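Local coordinates for Non-structural protein 2 (Human rotavirus C, PDB 2GU0) that forms a homooctamer that probably binds single-stranded RNA, hydrolyses nucleoside and RNA 5'-triphosphates, unwinds RNA helices and helps build viral factories, at residues Q107-E112 with L177-D182. Sequence-based numbering, arbitrary orientation.
Sequences QVRHLE and LPLMAD
Leu179 CD2 lies over one face of the Arg109 guanidinium, 3.8 Å from Arg109 NE and 4.1 Å from Arg109 CZ. The two side chains cross at about a right angle. Leu177 O approaches the same group obliquely. Arg109 NE donates a weak hydrogen bond to Leu177 O at 3.3 Å, bent to 121° at the hydrogen. Arg109 CD is also near this carbonyl oxygen. The arginine chain is extended from CG to NE, and this brings NE from the first turn of helix 108-119 to the loop ahead of strand 182-188.

Beside this, Val108 and Leu177 form a small apolar contact. Leu177 CD1 sits against the valine branch, 3.6 Å from Val108 CG1 and 3.7 Å from Val108 CB. With CG1 anti to the backbone N (chi1 -177°), it is this branch that comes nearest to Leu177 CD1. These two side chains also cross at about a right angle.

One turn on, Glu112 points toward the loop. Its OE1 accepts a hydrogen bond from the backbone N of Leu176. OE2 accepts one from the backbone N of Lys175 and one from Gln75 NE2. The buried acid thus ties the helix to the chain just before Leu177.

The contact joins the N-terminal family region to the C-terminal, HIT-related one. Gln107, Val108 and Arg109 are predicted to bind ATP, as is Arg224, whose side chain is about 7 Å from that of Leu179. Across the contact, the predicted ATP-site arginine meets one weak, bent bond from NE and apolar cover on one face. The firmer polar tie between helix and loop is probably the one at Glu112.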
# COMPACT_ATOMS: atom_id res chain seq x y z
N GLN A 107 18.34 1.70 -35.27
CA GLN A 107 19.13 1.42 -34.09
C GLN A 107 18.23 1.47 -32.86
O GLN A 107 18.23 2.43 -32.09
CB GLN A 107 20.25 2.45 -33.95
CG GLN A 107 21.19 2.53 -35.13
CD GLN A 107 22.52 3.23 -34.79
OE1 GLN A 107 23.20 3.72 -35.68
NE2 GLN A 107 22.89 3.25 -33.50
N VAL A 108 17.47 0.40 -32.67
CA VAL A 108 16.51 0.28 -31.58
C VAL A 108 16.97 0.65 -30.17
O VAL A 108 16.25 1.32 -29.44
CB VAL A 108 15.93 -1.13 -31.52
CG1 VAL A 108 14.88 -1.22 -30.43
CG2 VAL A 108 15.34 -1.51 -32.88
N ARG A 109 18.16 0.20 -29.77
CA ARG A 109 18.63 0.50 -28.43
C ARG A 109 19.08 1.93 -28.31
O ARG A 109 18.99 2.54 -27.25
CB ARG A 109 19.77 -0.44 -28.05
CG ARG A 109 19.38 -1.91 -28.08
CD ARG A 109 20.42 -2.75 -27.40
NE ARG A 109 20.44 -4.12 -27.91
CZ ARG A 109 20.73 -4.43 -29.17
NH1 ARG A 109 21.01 -3.47 -30.06
NH2 ARG A 109 20.74 -5.70 -29.55
N HIS A 110 19.57 2.47 -29.42
CA HIS A 110 20.00 3.86 -29.48
C HIS A 110 18.73 4.70 -29.32
O HIS A 110 18.68 5.61 -28.49
CB HIS A 110 20.71 4.10 -30.84
CG HIS A 110 21.20 5.50 -31.05
ND1 HIS A 110 22.36 5.78 -31.75
CD2 HIS A 110 20.65 6.71 -30.77
CE1 HIS A 110 22.49 7.08 -31.89
NE2 HIS A 110 21.47 7.67 -31.31
N LEU A 111 17.68 4.38 -30.07
CA LEU A 111 16.43 5.14 -29.97
C LEU A 111 15.85 5.05 -28.58
O LEU A 111 15.29 6.03 -28.07
CB LEU A 111 15.40 4.63 -30.98
CG LEU A 111 15.71 4.96 -32.43
CD1 LEU A 111 14.75 4.24 -33.34
CD2 LEU A 111 15.64 6.46 -32.63
N GLU A 112 15.97 3.88 -27.97
CA GLU A 112 15.43 3.69 -26.64
C GLU A 112 16.13 4.66 -25.70
O GLU A 112 15.52 5.15 -24.76
CB GLU A 112 15.60 2.25 -26.17
CG GLU A 112 15.52 2.08 -24.66
CD GLU A 112 14.55 1.00 -24.21
OE1 GLU A 112 14.40 -0.01 -24.91
OE2 GLU A 112 13.95 1.16 -23.12
N LEU A 177 14.99 -4.12 -26.11
CA LEU A 177 15.93 -5.19 -26.39
C LEU A 177 17.06 -5.18 -25.38
O LEU A 177 18.16 -4.71 -25.67
CB LEU A 177 16.51 -5.02 -27.78
CG LEU A 177 15.49 -4.94 -28.92
CD1 LEU A 177 16.21 -4.57 -30.22
CD2 LEU A 177 14.77 -6.27 -29.07
N PRO A 178 16.80 -5.71 -24.17
CA PRO A 178 17.76 -5.79 -23.06
C PRO A 178 19.10 -6.35 -23.50
O PRO A 178 19.15 -7.26 -24.32
CB PRO A 178 17.05 -6.69 -22.06
CG PRO A 178 15.62 -6.36 -22.28
CD PRO A 178 15.53 -6.34 -23.79
N LEU A 179 20.18 -5.82 -22.94
CA LEU A 179 21.53 -6.28 -23.29
C LEU A 179 22.52 -5.99 -22.16
O LEU A 179 22.38 -5.01 -21.42
CB LEU A 179 21.99 -5.60 -24.58
CG LEU A 179 23.20 -6.23 -25.25
CD1 LEU A 179 22.81 -7.62 -25.70
CD2 LEU A 179 23.65 -5.39 -26.44
N MET A 180 23.55 -6.82 -22.05
CA MET A 180 24.53 -6.67 -20.98
C MET A 180 25.81 -5.93 -21.33
O MET A 180 26.48 -5.41 -20.44
CB MET A 180 24.88 -8.05 -20.42
CG MET A 180 23.65 -8.88 -20.14
SD MET A 180 22.41 -7.89 -19.30
CE MET A 180 23.19 -7.69 -17.64
N ALA A 181 26.16 -5.88 -22.61
CA ALA A 181 27.37 -5.18 -23.03
C ALA A 181 27.70 -3.98 -22.11
O ALA A 181 26.82 -3.19 -21.76
CB ALA A 181 27.23 -4.70 -24.47
N ASP A 182 28.97 -3.88 -21.73
CA ASP A 182 29.48 -2.82 -20.85
C ASP A 182 30.19 -1.82 -21.78
O ASP A 182 31.34 -2.02 -22.16
CB ASP A 182 30.48 -3.45 -19.86
CG ASP A 182 30.92 -2.50 -18.76
OD1 ASP A 182 31.60 -1.49 -19.04
OD2 ASP A 182 30.59 -2.77 -17.59